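Local coordinates for invasion-associated protein (Mycobacterium tuberculosis, PDB 4LJ1), which probably binds peptidoglycan of the mycobacterial cell wall through an NlpC/p60 domain that has no catalytic activity, at residues Q5-T8 and D9-A13; S117-T121 and N122-P126. All coordinates share one frame; numbering follows the deposited sequence. Where two conformers were deposited one is given.

Contact 1 lies within helix 5-16, over its first nine residues, near the start of the chain. Contact 2 runs from the end of strand 114-118 into the loop before strand 128-130, within the NlpC/p60 family region. Their centres are about 22 Å apart. Their nearest atoms are about 11 Å apart, and the two do not touch. Each centre lies about 13 Å from the centre of the chain, and both contacts are at the surface. In sequence, contact 1 is complete long before contact 2 begins. One is a regular helix packed through Val-11 against helix 48-57. The other is a turn packed through Met-124 against strand 87-90. Both are plain surface packing.

Contact 1 (Q5-T8 and D9-A13); sequences QQIT and DVVIA
Thr-8 and Ile-12 are one helical turn apart and lie side by side, pointing the same way. Thr-8 CG2 is 3.9 Å from Ile-12 CD1, so a methyl group meets the end of the longer chain. In Thr-8, CG2 is anti to the backbone N, while OG1 lies beside it (chi1 -61°). That rotation turns the hydroxyl back to the helix start, where OG1 hydrogen-bonds to the carbonyl O of Tyr-4. The methyl is left for Ile-12. Ile-12 CG1 also passes 3.4 Å from Thr-8 O, alongside the backbone bond.

Ile-7 and Val-11 form a looser pair on another side of the helix. Their CG2 atoms are 4.5 Å apart. Val-11 CG2 sits beside its own backbone N, which puts it 3.4 Å from Ile-7 O. Asp-9 folds its carboxylate back over the preceding turn. Its OD2 is 3.3 Å from Gln-5 O; both are acceptors, so this is no bond. Asp-9 OD1 has a long, weak ion pair with Lys-84.

Four i to i+4 backbone bonds set the spacing of these side chains along the helix. Asp-9, Val-10, Val-11 and Ile-12 donate to Gln-5, Gln-6, Ile-7 and Thr-8 in turn. The bond from Val-11 N to Ile-7 O is 3.0 Å long and nearly straight, at 165°. This is the regular ladder of an alpha helix.

Gln-5, Gln-6, Asp-9 and Val-10 are exposed. Val-11 is buried, and its side chain packs on Ala-55 and Tyr-56 of helix 48-57 and on Ala-59 just beyond it. Ile-7 extends this packing to Ala-59 and also meets Leu-132, as does Thr-8. Helix 5-16 thus rests on helix 48-57 and on the loop after strand 128-130.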
# COMPACT_ATOMS: atom_id res chain seq x y z
N GLN A 5 4.66 3.32 16.64
CA GLN A 5 4.51 1.85 16.59
C GLN A 5 3.03 1.49 16.74
O GLN A 5 2.51 0.64 16.00
CB GLN A 5 5.35 1.14 17.67
CG GLN A 5 6.78 0.83 17.25
CD GLN A 5 7.53 -0.04 18.25
OE1 GLN A 5 7.03 -0.32 19.34
NE2 GLN A 5 8.73 -0.46 17.88
N GLN A 6 2.37 2.16 17.68
CA GLN A 6 0.95 1.91 17.93
C GLN A 6 0.10 2.22 16.70
O GLN A 6 -0.71 1.40 16.29
CB GLN A 6 0.48 2.70 19.15
CG GLN A 6 1.08 2.20 20.45
CD GLN A 6 0.69 3.03 21.64
OE1 GLN A 6 1.51 3.35 22.49
NE2 GLN A 6 -0.59 3.39 21.71
N ILE A 7 0.30 3.40 16.12
CA ILE A 7 -0.48 3.80 14.94
C ILE A 7 -0.18 2.89 13.75
O ILE A 7 -1.08 2.49 13.01
CB ILE A 7 -0.21 5.26 14.54
CG1 ILE A 7 -0.71 6.22 15.62
CG2 ILE A 7 -0.88 5.60 13.22
CD1 ILE A 7 -0.04 7.58 15.57
N THR A 8 1.09 2.56 13.57
CA THR A 8 1.48 1.63 12.51
C THR A 8 0.76 0.29 12.65
O THR A 8 0.32 -0.31 11.67
CB THR A 8 2.99 1.39 12.50
OG1 THR A 8 3.66 2.63 12.24
CG2 THR A 8 3.35 0.39 11.40
N ASP A 9 0.62 -0.18 13.88
CA ASP A 9 -0.09 -1.44 14.14
C ASP A 9 -1.58 -1.32 13.77
O ASP A 9 -2.17 -2.28 13.28
CB ASP A 9 0.08 -1.89 15.60
CG ASP A 9 1.50 -2.40 15.91
OD1 ASP A 9 2.25 -2.81 14.98
OD2 ASP A 9 1.87 -2.41 17.11
N VAL A 10 -2.19 -0.16 13.99
CA VAL A 10 -3.57 0.07 13.58
C VAL A 10 -3.69 0.00 12.05
O VAL A 10 -4.59 -0.63 11.52
CB VAL A 10 -4.11 1.44 14.10
CG1 VAL A 10 -5.43 1.81 13.45
CG2 VAL A 10 -4.23 1.43 15.63
N VAL A 11 -2.79 0.67 11.35
CA VAL A 11 -2.79 0.68 9.89
C VAL A 11 -2.64 -0.74 9.35
O VAL A 11 -3.37 -1.18 8.45
CB VAL A 11 -1.67 1.60 9.40
CG1 VAL A 11 -1.45 1.45 7.90
CG2 VAL A 11 -1.99 3.04 9.75
N ILE A 12 -1.70 -1.48 9.91
CA ILE A 12 -1.49 -2.84 9.47
C ILE A 12 -2.69 -3.73 9.75
O ILE A 12 -3.10 -4.54 8.90
CB ILE A 12 -0.18 -3.43 10.07
CG1 ILE A 12 1.05 -2.79 9.39
CG2 ILE A 12 -0.14 -4.95 9.89
CD1 ILE A 12 2.38 -3.09 10.05
N ALA A 13 -3.27 -3.62 10.94
CA ALA A 13 -4.45 -4.41 11.27
C ALA A 13 -5.60 -4.10 10.32
O ALA A 13 -6.31 -4.99 9.90
CB ALA A 13 -4.88 -4.16 12.70

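Contact 2 (S117-T121 and N122-P126); sequences SPVRT and NGMTP
Met-124 N donates to Thr-121 O at 3.0 Å and closes a type II beta turn from Thr-121 to Met-124, with Gly-123 at its third position in a left-handed conformation. The N-H points well at the oxygen, at 166°. The donor nevertheless stands above the carbonyl plane of Thr-121, 56° out of it.

Met-124 starts toward the residues before the turn, and its end leads off to strand 87-90. CG is anti to the backbone N (chi1 -174°), and the chain runs extended to SD before it bends at the last torsion. CB lies 3.3 Å from Thr-121 O, close beside the turn bond. SD passes 4.0 Å from Arg-120 O and lies 4.2 Å from Val-119 CG1, a loose apolar contact. The two side chains cross obliquely. Both also rest on Ile-88 of strand 87-90, and Met-124 touches Tyr-90 as well. The Tyr-90 hydroxyl is hydrogen-bonded to Arg-120 O.

A water links Arg-120, just before the turn, to Asn-122 O within it. In the conformer described, Arg-120 NH1 gives a 2.7 Å bond to this water, at the guanidinium edge and in its plane. The water donates to Asn-122 O at 2.9 Å. NH2 makes a salt bridge with Glu-109 of strand 106-110, which also bonds Ser-117 OG in one of its two conformers.

One direct backbone bond therefore closes the turn. The water and Glu-109 links may add to it part of the time, while Met-124 and Val-119 give it an apolar seat on strand 87-90.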
# COMPACT_ATOMS: atom_id res chain seq x y z
N SER A 117 2.12 -11.73 0.92
CA SER A 117 3.06 -12.42 0.02
C SER A 117 4.48 -12.01 0.37
O SER A 117 4.69 -10.90 0.82
CB SER A 117 2.87 -11.97 -1.42
OG SER A 117 1.55 -12.05 -1.88
N PRO A 118 5.49 -12.85 0.11
CA PRO A 118 6.86 -12.38 0.28
C PRO A 118 7.14 -11.20 -0.65
O PRO A 118 6.64 -11.15 -1.77
CB PRO A 118 7.69 -13.60 -0.11
CG PRO A 118 6.81 -14.76 0.17
CD PRO A 118 5.43 -14.30 -0.14
N VAL A 119 7.94 -10.25 -0.18
CA VAL A 119 8.34 -9.14 -1.02
C VAL A 119 9.06 -9.66 -2.27
O VAL A 119 9.89 -10.60 -2.17
CB VAL A 119 9.26 -8.18 -0.26
CG1 VAL A 119 9.81 -7.09 -1.18
CG2 VAL A 119 8.55 -7.59 0.95
N ARG A 120 8.76 -9.09 -3.43
CA ARG A 120 9.41 -9.44 -4.69
C ARG A 120 10.25 -8.25 -5.13
O ARG A 120 9.76 -7.12 -5.18
CB ARG A 120 8.38 -9.70 -5.80
CG ARG A 120 7.37 -10.84 -5.63
CD ARG A 120 6.23 -10.68 -6.68
NE ARG A 120 4.92 -10.25 -6.15
CZ ARG A 120 4.26 -9.14 -6.47
NH1 ARG A 120 4.76 -8.27 -7.33
NH2 ARG A 120 3.10 -8.90 -5.92
N THR A 121 11.51 -8.45 -5.47
CA THR A 121 12.30 -7.31 -5.92
C THR A 121 12.19 -7.10 -7.43
O THR A 121 12.57 -6.05 -7.90
CB THR A 121 13.77 -7.42 -5.55
OG1 THR A 121 14.23 -8.66 -6.04
CG2 THR A 121 13.98 -7.33 -4.04
N ASN A 122 11.61 -8.05 -8.17
CA ASN A 122 11.42 -7.85 -9.61
C ASN A 122 10.50 -6.67 -9.88
O ASN A 122 9.33 -6.70 -9.51
CB ASN A 122 10.85 -9.08 -10.31
CG ASN A 122 10.70 -8.87 -11.80
OD1 ASN A 122 11.67 -8.57 -12.48
ND2 ASN A 122 9.48 -9.03 -12.33
N GLY A 123 11.05 -5.64 -10.53
CA GLY A 123 10.31 -4.45 -10.87
C GLY A 123 10.15 -3.46 -9.72
O GLY A 123 9.51 -2.42 -9.89
N MET A 124 10.71 -3.77 -8.54
CA MET A 124 10.53 -2.93 -7.37
C MET A 124 11.25 -1.61 -7.55
O MET A 124 12.41 -1.56 -8.03
CB MET A 124 11.03 -3.68 -6.14
CG MET A 124 10.76 -2.96 -4.83
SD MET A 124 11.32 -3.92 -3.42
CE MET A 124 11.91 -2.59 -2.37
N THR A 125 10.60 -0.54 -7.17
CA THR A 125 11.16 0.79 -7.20
C THR A 125 12.27 0.86 -6.14
O THR A 125 12.16 0.21 -5.11
CB THR A 125 10.00 1.78 -6.94
OG1 THR A 125 8.83 1.45 -7.73
CG2 THR A 125 10.40 3.18 -7.21
N PRO A 126 13.38 1.60 -6.39
CA PRO A 126 14.54 1.52 -5.49
C PRO A 126 14.39 2.02 -4.05
O PRO A 126 15.25 1.75 -3.23
CB PRO A 126 15.61 2.36 -6.20
CG PRO A 126 15.04 2.83 -7.46
CD PRO A 126 13.70 2.23 -7.68
O HOH W 1 7.08 -8.32 -8.68